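Long-range contacts in basic helix-loop-helix, putative, expressed (Oryza sativa subsp. japonica, PDB 5LW0), which binds ADP-ribose through its macrodomain, the part of the longer protein described here, and is probably connected with the regulation of DNA interstrand crosslink repair: residues 47-52 with 196-201; 32-37 with 119-124; 62-67 with 95-100. All blocks are in the same frame, centred on the assembly; numbering follows the deposited sequence. Where two conformers were deposited one is given.

Overall arrangement
The three contacts belong to one macrodomain, built on a six-stranded mixed sheet flanked by helices. Along the chain the segments run 32-37, 47-52, 62-67, 95-100, 119-124 and 196-201, so contacts 1 and 2 interlock, while contact 3 falls within the span of each. Contact 1 joins two loops beside the bound ADP-ribose; contact 2, its centre about 30 Å away across the middle of the chain, lies where strands 37-40 and 124-128 begin. Contact 3 packs helix 52-69 against the turn that follows helix 85-96, its centre about 26 Å from that of contact 1 and about 20 Å from that of contact 2. Of the three, only contact 1 touches the ligand; the other two join parts of the scaffold.

Contact 1: 47-52 with 196-201; sequences DFQFDL and MNPMRP. With AR6 ([(2R,3S,4R,5R)-5-(6-aminopurin-9-yl)-3,4-dihydroxy-oxolan-2-yl]methyl [hydroxy-[[(2R,3S,4R,5S)-3,4,5-trihydroxyoxolan-2-yl]methoxy]phosphoryl] hydrogen phosphate), chain C.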
loop_
_atom_site.group_PDB
_atom_site.type_symbol
_atom_site.label_atom_id
_atom_site.label_comp_id
_atom_site.label_asym_id
_atom_site.label_seq_id
_atom_site.Cartn_x
_atom_site.Cartn_y
_atom_site.Cartn_z
ATOM N N ASP A 47 11.846 -2.091 -5.996
ATOM C CA ASP A 47 12.881 -1.037 -6.179
ATOM C C ASP A 47 13.733 -0.823 -4.941
ATOM O O ASP A 47 14.954 -0.528 -5.039
ATOM C CB ASP A 47 12.225 0.314 -6.638
ATOM C CG ASP A 47 11.610 0.252 -8.078
ATOM O OD1 ASP A 47 11.988 -0.659 -8.856
ATOM O OD2 ASP A 47 10.729 1.131 -8.430
ATOM N N PHE A 48 13.142 -0.931 -3.743
ATOM C CA PHE A 48 13.862 -0.669 -2.501
ATOM C C PHE A 48 14.575 -1.939 -1.889
ATOM O O PHE A 48 15.222 -1.858 -0.838
ATOM C CB PHE A 48 12.938 -0.024 -1.431
ATOM C CG PHE A 48 12.726 1.510 -1.578
ATOM C CD1 PHE A 48 13.365 2.253 -2.565
ATOM C CD2 PHE A 48 11.904 2.182 -0.700
ATOM C CE1 PHE A 48 13.130 3.634 -2.705
ATOM C CE2 PHE A 48 11.727 3.570 -0.799
ATOM C CZ PHE A 48 12.315 4.275 -1.831
ATOM N N GLN A 49 14.401 -3.083 -2.548
ATOM C CA GLN A 49 15.194 -4.303 -2.297
ATOM C C GLN A 49 15.169 -4.797 -0.863
ATOM O O GLN A 49 16.086 -5.515 -0.397
ATOM C CB GLN A 49 16.650 -4.077 -2.745
ATOM C CG GLN A 49 16.705 -3.825 -4.218
ATOM C CD GLN A 49 18.126 -3.638 -4.756
ATOM O OE1 GLN A 49 19.080 -3.419 -4.014
ATOM N NE2 GLN A 49 18.221 -3.612 -6.066
ATOM N N PHE A 50 14.037 -4.593 -0.188
ATOM C CA PHE A 50 13.882 -5.150 1.124
ATOM C C PHE A 50 13.656 -6.635 1.079
ATOM O O PHE A 50 12.842 -7.120 0.331
ATOM C CB PHE A 50 12.748 -4.429 1.837
ATOM C CG PHE A 50 12.726 -4.597 3.322
ATOM C CD1 PHE A 50 12.242 -5.721 3.917
ATOM C CD2 PHE A 50 13.120 -3.543 4.157
ATOM C CE1 PHE A 50 12.160 -5.818 5.312
ATOM C CE2 PHE A 50 13.061 -3.644 5.519
ATOM C CZ PHE A 50 12.562 -4.786 6.120
ATOM N N ASP A 51 14.366 -7.368 1.942
ATOM C CA ASP A 51 14.237 -8.840 2.027
ATOM C C ASP A 51 12.789 -9.345 2.132
ATOM O O ASP A 51 12.030 -8.915 3.014
ATOM C CB ASP A 51 14.960 -9.314 3.257
ATOM C CG ASP A 51 14.999 -10.786 3.359
ATOM O OD1 ASP A 51 14.157 -11.348 4.082
ATOM O OD2 ASP A 51 15.989 -11.397 2.850
ATOM N N LEU A 52 12.423 -10.288 1.261
ATOM C CA LEU A 52 10.986 -10.741 1.214
ATOM C C LEU A 52 10.568 -11.524 2.397
ATOM O O LEU A 52 9.407 -11.464 2.833
ATOM C CB LEU A 52 10.735 -11.587 -0.053
ATOM C CG LEU A 52 11.068 -11.029 -1.397
ATOM C CD1 LEU A 52 10.468 -11.926 -2.475
ATOM C CD2 LEU A 52 10.548 -9.646 -1.535
ATOM N N MET A 196 16.619 -0.283 1.107
ATOM C CA MET A 196 17.856 -1.112 1.148
ATOM C C MET A 196 18.696 -1.066 -0.111
ATOM O O MET A 196 19.711 -1.752 -0.185
ATOM C CB MET A 196 17.478 -2.554 1.354
ATOM C CG MET A 196 17.007 -2.875 2.692
ATOM S SD MET A 196 18.089 -2.362 4.100
ATOM C CE MET A 196 16.592 -1.569 4.718
ATOM N N ASN A 197 18.233 -0.365 -1.136
ATOM C CA ASN A 197 18.898 -0.275 -2.443
ATOM C C ASN A 197 19.947 0.900 -2.429
ATOM O O ASN A 197 19.600 2.070 -2.158
ATOM C CB ASN A 197 17.854 -0.001 -3.516
ATOM C CG ASN A 197 18.414 -0.059 -4.905
ATOM O OD1 ASN A 197 19.623 0.012 -5.098
ATOM N ND2 ASN A 197 17.548 -0.154 -5.880
ATOM N N PRO A 198 21.232 0.572 -2.623
ATOM C CA PRO A 198 22.268 1.614 -2.406
ATOM C C PRO A 198 22.237 2.728 -3.455
ATOM O O PRO A 198 22.860 3.767 -3.266
ATOM C CB PRO A 198 23.597 0.809 -2.467
ATOM C CG PRO A 198 23.252 -0.471 -3.142
ATOM C CD PRO A 198 21.804 -0.770 -2.814
ATOM N N MET A 199 21.466 2.526 -4.505
ATOM C CA MET A 199 21.281 3.531 -5.535
ATOM C C MET A 199 20.008 4.387 -5.326
ATOM O O MET A 199 19.527 5.023 -6.269
ATOM C CB MET A 199 21.231 2.860 -6.897
ATOM C CG MET A 199 22.574 2.295 -7.334
ATOM S SD MET A 199 22.437 0.853 -8.436
ATOM C CE MET A 199 21.277 1.376 -9.716
ATOM N N ARG A 200 19.518 4.440 -4.082
ATOM C CA ARG A 200 18.370 5.237 -3.746
ATOM C C ARG A 200 18.609 5.978 -2.450
ATOM O O ARG A 200 19.446 5.564 -1.627
ATOM C CB ARG A 200 17.121 4.356 -3.576
ATOM C CG ARG A 200 16.735 3.506 -4.759
ATOM C CD ARG A 200 16.266 4.350 -5.906
ATOM N NE ARG A 200 15.650 3.530 -6.913
ATOM C CZ ARG A 200 14.340 3.464 -7.131
ATOM N NH1 ARG A 200 13.487 4.195 -6.410
ATOM N NH2 ARG A 200 13.881 2.670 -8.078
ATOM N N PRO A 201 17.827 7.053 -2.224
ATOM C CA PRO A 201 18.040 7.923 -1.069
ATOM C C PRO A 201 17.822 7.199 0.251
ATOM O O PRO A 201 17.032 6.246 0.315
ATOM C CB PRO A 201 16.980 9.051 -1.248
ATOM C CG PRO A 201 16.506 8.954 -2.674
ATOM C CD PRO A 201 16.795 7.574 -3.163
HETATM N N1 AR6 C . -0.115 -3.358 -9.220
HETATM C C2 AR6 C . 0.173 -4.084 -8.119
HETATM N N3 AR6 C . 1.393 -4.269 -7.653
HETATM C C4 AR6 C . 2.470 -3.711 -8.289
HETATM C C5 AR6 C . 2.277 -2.893 -9.447
HETATM C C6 AR6 C . 0.890 -2.722 -9.911
HETATM N N6 AR6 C . 0.582 -1.986 -10.952
HETATM N N7 AR6 C . 3.557 -2.456 -9.864
HETATM C C8 AR6 C . 4.438 -2.944 -8.961
HETATM N N9 AR6 C . 3.792 -3.697 -7.998
HETATM P PA AR6 C . 7.848 -0.847 -5.917
HETATM P PB AR6 C . 9.311 -0.057 -3.446
HETATM C "C1'" AR6 C . 4.336 -4.304 -6.803
HETATM O O1A AR6 C . 9.222 -1.070 -6.583
HETATM O O1B AR6 C . 10.184 -1.288 -3.454
HETATM C C1D AR6 C . 8.925 3.597 -6.938
HETATM O O1D AR6 C . 8.984 3.800 -8.334
HETATM C "C2'" AR6 C . 5.730 -4.914 -6.883
HETATM O "O2'" AR6 C . 5.751 -6.198 -7.579
HETATM O O2A AR6 C . 6.796 -0.094 -6.639
HETATM O O2B AR6 C . 8.739 0.445 -2.153
HETATM C C2D AR6 C . 9.059 4.970 -6.215
HETATM O O2D AR6 C . 9.384 6.055 -7.175
HETATM C "C3'" AR6 C . 6.108 -4.953 -5.423
HETATM O "O3'" AR6 C . 5.608 -6.149 -4.764
HETATM O O3A AR6 C . 8.048 -0.161 -4.454
HETATM C C3D AR6 C . 10.142 4.772 -5.192
HETATM O O3D AR6 C . 11.304 5.490 -5.698
HETATM C "C4'" AR6 C . 5.414 -3.709 -4.835
HETATM O "O4'" AR6 C . 4.510 -3.249 -5.813
HETATM C C4D AR6 C . 10.401 3.246 -5.159
HETATM O O4D AR6 C . 9.954 2.689 -6.418
HETATM C "C5'" AR6 C . 6.363 -2.592 -4.481
HETATM O "O5'" AR6 C . 7.318 -2.351 -5.533
HETATM C C5D AR6 C . 9.635 2.483 -4.083
HETATM O O5D AR6 C . 10.175 1.142 -4.098
#
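Phe48 and Arg200 meet at about a right angle beside the distal ribose of ADP-ribose. Ligand atom C5D stands 3.8 Å above the plane of the Phe48 ring, over its centre, while the guanidinium of Arg200, turned 78° from that ring, has ligand C3D in its plane at the edge. From there Arg200 NH1 gives ligand O3D a short but poorly angled, weak hydrogen bond of 2.6 Å. The other flat pair is the stacked amides of Gln49 and Asn197, only 6° from parallel, with Gln49 NE2 3.5 Å from Asn197 ND2. CG of Asn197 is anti to the backbone N (chi1 -173°), and ND2 makes an almost straight bond of 2.8 Å to Asp47 O; OD1 takes the backbone N of Met199, an Asx turn within the type I turn from Asn197 to Arg200. An alanine at Asn197 would probably leave Asp47 O and Met199 N without these mates and the Gln49 amide free to turn. In the macrodomain, this pairs the loop after strand 37-40 with the loop after strand 187-192 at the ligand pocket. The first loop grips the diphosphate with its backbone: Asp47 N lies 2.9 Å from ligand O1A and Phe48 N 3.0 Å from ligand O1B, both hydrogen-bonded. Asp47 OD2 forms a long salt bridge, 3.5 Å, to Arg200 NH2. Behind the pocket, Met196 N binds Phe48 O, and Met196 CE rests 4.0 Å from CD2 of Phe50, whose ring meets Tyr208 edge-to-face.

Contact 2: 32-37 with 119-124; sequences DISSRT and GLRCNV
Ser34 and Cys122 bring the two backbones closest, their CA atoms 4.8 Å apart, and the chains are tied by a hydrogen bond of 3.0 Å from Asn123 N to Ser34 O and a weak one from Val124 N to Thr37 O. The donor Asn123 N stands well above the plane of the Ser34 carbonyl. Among the side chains, OD1 of Asn123 is the polar centre. Arg121, extended from CG to NE, runs past CB of Ser34 and puts NE 2.6 Å from Asn123 OD1, tilted 33° from the plane of that carbonyl; Arg121 NH2 goes on to Gly184 O. In one of two conformers, Ser34 OG sits 3.0 Å from Asn123 OD1 and 2.9 Å from Asp32 OD2, and which of the two takes its single proton is left open. The Ser34 backbone N also binds Asp32 OD2, from above the carboxylate plane, closing an Asx turn. Deeper in, with OG1 beside the backbone N (chi1 -57°), CG2 of Thr37 lies anti to that N and meets Cys122 SG at 3.6 Å in the modelled conformer. Thr37 OG1 meanwhile binds Ile33 O, on the face opposite Arg36 N. The site is the entry to two neighbouring parallel strands, 37-40 and 124-128, in the central sheet of the macrodomain, where a short 3-10 turn at residues 34-35 leads into the first of them.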
loop_
_atom_site.group_PDB
_atom_site.type_symbol
_atom_site.label_atom_id
_atom_site.label_comp_id
_atom_site.label_asym_id
_atom_site.label_seq_id
_atom_site.Cartn_x
_atom_site.Cartn_y
_atom_site.Cartn_z
ATOM N N ASP A 32 -20.738 0.838 2.258
ATOM C CA ASP A 32 -20.486 -0.280 1.387
ATOM C C ASP A 32 -19.061 -0.831 1.700
ATOM O O ASP A 32 -18.157 -0.089 2.048
ATOM C CB ASP A 32 -20.564 0.171 -0.073
ATOM C CG ASP A 32 -20.396 -0.982 -1.047
ATOM O OD1 ASP A 32 -21.353 -1.773 -1.206
ATOM O OD2 ASP A 32 -19.313 -1.110 -1.652
ATOM N N ILE A 33 -18.908 -2.120 1.510
ATOM C CA ILE A 33 -17.630 -2.798 1.708
ATOM C C ILE A 33 -16.498 -2.143 0.926
ATOM O O ILE A 33 -15.364 -2.075 1.444
ATOM C CB ILE A 33 -17.726 -4.327 1.380
ATOM C CG1 ILE A 33 -16.427 -5.057 1.786
ATOM C CG2 ILE A 33 -18.051 -4.573 -0.058
ATOM C CD1 ILE A 33 -16.132 -4.974 3.237
ATOM N N SER A 34 -16.725 -1.693 -0.300
ATOM C CA SER A 34 -15.651 -1.092 -1.106
ATOM C C SER A 34 -15.100 0.147 -0.462
ATOM O O SER A 34 -13.916 0.411 -0.539
ATOM C CB SER A 34 -16.143 -0.748 -2.517
ATOM O OG SER A 34 -16.978 0.378 -2.490
ATOM N N SER A 35 -15.947 0.853 0.285
ATOM C CA SER A 35 -15.525 2.064 0.974
ATOM C C SER A 35 -14.690 1.747 2.203
ATOM O O SER A 35 -14.041 2.639 2.751
ATOM C CB SER A 35 -16.744 2.955 1.353
ATOM O OG SER A 35 -17.383 2.471 2.500
ATOM N N ARG A 36 -14.714 0.472 2.645
ATOM C CA ARG A 36 -13.994 0.066 3.798
ATOM C C ARG A 36 -12.919 -0.973 3.472
ATOM O O ARG A 36 -12.506 -1.692 4.312
ATOM C CB ARG A 36 -14.977 -0.510 4.845
ATOM C CG ARG A 36 -15.922 0.554 5.430
ATOM C CD ARG A 36 -16.974 -0.012 6.355
ATOM N NE ARG A 36 -17.952 -0.855 5.672
ATOM C CZ ARG A 36 -18.037 -2.174 5.748
ATOM N NH1 ARG A 36 -17.184 -2.883 6.468
ATOM N NH2 ARG A 36 -18.990 -2.812 5.058
ATOM N N THR A 37 -12.433 -0.926 2.226
ATOM C CA THR A 37 -11.424 -1.804 1.752
ATOM C C THR A 37 -10.216 -1.005 1.268
ATOM O O THR A 37 -10.354 -0.061 0.496
ATOM C CB THR A 37 -11.909 -2.692 0.575
ATOM O OG1 THR A 37 -13.075 -3.453 0.941
ATOM C CG2 THR A 37 -10.806 -3.687 0.167
ATOM N N GLY A 119 -12.345 -7.378 -10.912
ATOM C CA GLY A 119 -13.659 -7.635 -10.438
ATOM C C GLY A 119 -13.851 -7.363 -8.956
ATOM O O GLY A 119 -14.759 -7.881 -8.338
ATOM N N LEU A 120 -12.932 -6.606 -8.371
ATOM C CA LEU A 120 -12.961 -6.355 -6.921
ATOM C C LEU A 120 -12.912 -4.876 -6.692
ATOM O O LEU A 120 -11.862 -4.293 -6.871
ATOM C CB LEU A 120 -11.770 -7.029 -6.259
ATOM C CG LEU A 120 -11.643 -6.959 -4.706
ATOM C CD1 LEU A 120 -12.593 -7.882 -4.031
ATOM C CD2 LEU A 120 -10.218 -7.290 -4.253
ATOM N N ARG A 121 -13.971 -4.274 -6.216
ATOM C CA ARG A 121 -13.850 -2.801 -5.988
ATOM C C ARG A 121 -13.271 -2.492 -4.647
ATOM O O ARG A 121 -13.690 -3.046 -3.583
ATOM C CB ARG A 121 -15.112 -1.918 -6.271
ATOM C CG ARG A 121 -14.843 -0.333 -6.217
ATOM C CD ARG A 121 -16.182 0.505 -6.260
ATOM N NE ARG A 121 -15.957 1.907 -5.794
ATOM C CZ ARG A 121 -16.750 2.964 -6.040
ATOM N NH1 ARG A 121 -17.852 2.810 -6.786
ATOM N NH2 ARG A 121 -16.391 4.234 -5.585
ATOM N N CYS A 122 -12.260 -1.682 -4.734
ATOM C CA CYS A 122 -11.507 -1.166 -3.538
ATOM C C CYS A 122 -11.392 0.320 -3.711
ATOM O O CYS A 122 -10.696 0.798 -4.594
ATOM C CB CYS A 122 -10.053 -1.771 -3.308
ATOM S SG CYS A 122 -9.953 -3.587 -3.379
ATOM N N ASN A 123 -11.960 1.071 -2.762
ATOM C CA ASN A 123 -12.011 2.561 -2.906
ATOM C C ASN A 123 -10.711 3.243 -2.491
ATOM O O ASN A 123 -10.443 4.373 -2.875
ATOM C CB ASN A 123 -13.144 3.173 -2.094
ATOM C CG ASN A 123 -14.516 2.898 -2.666
ATOM O OD1 ASN A 123 -14.709 2.019 -3.470
ATOM N ND2 ASN A 123 -15.494 3.621 -2.151
ATOM N N VAL A 124 -9.914 2.605 -1.626
ATOM C CA VAL A 124 -8.691 3.223 -1.180
ATOM C C VAL A 124 -7.541 2.352 -1.627
ATOM O O VAL A 124 -7.542 1.148 -1.396
ATOM C CB VAL A 124 -8.652 3.401 0.351
ATOM C CG1 VAL A 124 -7.390 4.142 0.768
ATOM C CG2 VAL A 124 -9.908 4.105 0.846
#

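Contact 3: 62-67 with 95-100; sequences AVADIL and AKKNIN
Ile99 is the apolar knot of this contact, reaching from the chain just after helix 85-96 to one side of helix 52-69. Its two branches divide the work. CG1 is anti to the carbonyl carbon (chi1 -69°), and with the chain extended beyond it CD1 arrives 4.1 Å from CG1 of Val63 and 4.5 Å from CB of Ala64. CG2, the other branch, meets CD1 of Leu67 at 4.0 Å. Both Val63 and Leu67 are crossed by the isoleucine at about a right angle, and Phe104 of strand 104-108 touches all three side chains. The turn that delivers Ile99 is a Schellman motif, with Asn98 at positive phi ending the helix. By contrast, the outer margin is loose and faces solvent. There Lys97 bends at chi2 and chi3, and its NZ comes no nearer to this part of helix 52-69 than 3.9 Å, at CB of Ala64; its charge is paired with Asp61, one residue before the segment, in a salt bridge. No hydrogen bond joins the two segments, so between them the contact depends on hydrophobic burial and dispersion, with the lysine charge held at the solvent side by Asp61.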
loop_
_atom_site.group_PDB
_atom_site.type_symbol
_atom_site.label_atom_id
_atom_site.label_comp_id
_atom_site.label_asym_id
_atom_site.label_seq_id
_atom_site.Cartn_x
_atom_site.Cartn_y
_atom_site.Cartn_z
ATOM N N ALA A 62 1.751 -6.600 11.115
ATOM C CA ALA A 62 1.080 -5.275 11.072
ATOM C C ALA A 62 -0.428 -5.433 10.799
ATOM O O ALA A 62 -1.258 -4.726 11.359
ATOM C CB ALA A 62 1.696 -4.387 9.982
ATOM N N VAL A 63 -0.749 -6.367 9.928
ATOM C CA VAL A 63 -2.165 -6.661 9.606
ATOM C C VAL A 63 -2.877 -7.229 10.837
ATOM O O VAL A 63 -3.957 -6.773 11.205
ATOM C CB VAL A 63 -2.251 -7.641 8.417
ATOM C CG1 VAL A 63 -3.629 -8.234 8.328
ATOM C CG2 VAL A 63 -1.855 -6.918 7.126
ATOM N N ALA A 64 -2.250 -8.193 11.489
ATOM C CA ALA A 64 -2.859 -8.784 12.693
ATOM C C ALA A 64 -3.098 -7.693 13.740
ATOM O O ALA A 64 -4.200 -7.621 14.331
ATOM C CB ALA A 64 -1.970 -9.854 13.254
ATOM N N ASP A 65 -2.099 -6.824 13.939
ATOM C CA ASP A 65 -2.203 -5.745 14.931
ATOM C C ASP A 65 -3.366 -4.788 14.622
ATOM O O ASP A 65 -4.138 -4.471 15.516
ATOM C CB ASP A 65 -0.899 -4.987 15.058
ATOM C CG ASP A 65 0.224 -5.804 15.805
ATOM O OD1 ASP A 65 -0.085 -6.860 16.385
ATOM O OD2 ASP A 65 1.414 -5.378 15.751
ATOM N N ILE A 66 -3.529 -4.315 13.359
ATOM C CA ILE A 66 -4.585 -3.408 13.058
ATOM C C ILE A 66 -5.999 -4.097 13.149
ATOM O O ILE A 66 -6.973 -3.452 13.566
ATOM C CB ILE A 66 -4.362 -2.642 11.702
ATOM C CG1 ILE A 66 -5.274 -1.420 11.628
ATOM C CG2 ILE A 66 -4.658 -3.507 10.517
ATOM C CD1 ILE A 66 -4.734 -0.263 12.415
ATOM N N LEU A 67 -6.096 -5.347 12.715
ATOM C CA LEU A 67 -7.385 -6.027 12.692
ATOM C C LEU A 67 -7.830 -6.328 14.097
ATOM O O LEU A 67 -9.063 -6.420 14.338
ATOM C CB LEU A 67 -7.302 -7.324 11.919
ATOM C CG LEU A 67 -7.121 -7.190 10.412
ATOM C CD1 LEU A 67 -7.022 -8.595 9.760
ATOM C CD2 LEU A 67 -8.192 -6.353 9.797
ATOM N N ALA A 95 -1.888 -17.820 7.171
ATOM C CA ALA A 95 -2.529 -19.071 7.585
ATOM C C ALA A 95 -1.963 -19.580 8.952
ATOM O O ALA A 95 -2.720 -19.935 9.822
ATOM C CB ALA A 95 -2.377 -20.119 6.520
ATOM N N LYS A 96 -0.661 -19.547 9.117
ATOM C CA LYS A 96 -0.043 -19.928 10.401
ATOM C C LYS A 96 -0.534 -19.076 11.539
ATOM O O LYS A 96 -0.769 -19.573 12.630
ATOM C CB LYS A 96 1.473 -19.838 10.317
ATOM C CG LYS A 96 2.095 -20.948 9.498
ATOM C CD LYS A 96 3.604 -21.076 9.782
ATOM C CE LYS A 96 4.436 -20.921 8.499
ATOM N NZ LYS A 96 4.426 -22.147 7.650
ATOM N N LYS A 97 -0.676 -17.776 11.294
ATOM C CA LYS A 97 -1.095 -16.818 12.318
ATOM C C LYS A 97 -2.586 -16.745 12.492
ATOM O O LYS A 97 -3.091 -15.967 13.316
ATOM C CB LYS A 97 -0.582 -15.424 11.969
ATOM C CG LYS A 97 0.845 -15.146 12.365
ATOM C CD LYS A 97 1.016 -13.681 12.821
ATOM C CE LYS A 97 0.456 -13.415 14.212
ATOM N NZ LYS A 97 0.852 -12.060 14.681
ATOM N N ASN A 98 -3.309 -17.510 11.710
ATOM C CA ASN A 98 -4.717 -17.526 11.764
ATOM C C ASN A 98 -5.349 -16.180 11.622
ATOM O O ASN A 98 -6.298 -15.860 12.303
ATOM C CB ASN A 98 -5.173 -18.172 13.059
ATOM C CG ASN A 98 -5.738 -19.489 12.819
ATOM O OD1 ASN A 98 -5.035 -20.502 12.929
ATOM N ND2 ASN A 98 -6.957 -19.512 12.321
ATOM N N ILE A 99 -4.837 -15.380 10.708
ATOM C CA ILE A 99 -5.503 -14.131 10.387
ATOM C C ILE A 99 -6.904 -14.373 9.797
ATOM O O ILE A 99 -7.098 -15.259 8.965
ATOM C CB ILE A 99 -4.633 -13.326 9.419
ATOM C CG1 ILE A 99 -3.385 -12.850 10.188
ATOM C CG2 ILE A 99 -5.409 -12.145 8.877
ATOM C CD1 ILE A 99 -2.458 -12.045 9.400
ATOM N N ASN A 100 -7.877 -13.572 10.241
ATOM C CA ASN A 100 -9.235 -13.682 9.735
ATOM C C ASN A 100 -9.302 -13.442 8.226
ATOM O O ASN A 100 -9.125 -12.343 7.784
ATOM C CB ASN A 100 -10.128 -12.694 10.442
ATOM C CG ASN A 100 -11.598 -12.841 10.066
ATOM O OD1 ASN A 100 -11.960 -13.148 8.902
ATOM N ND2 ASN A 100 -12.480 -12.599 11.047
#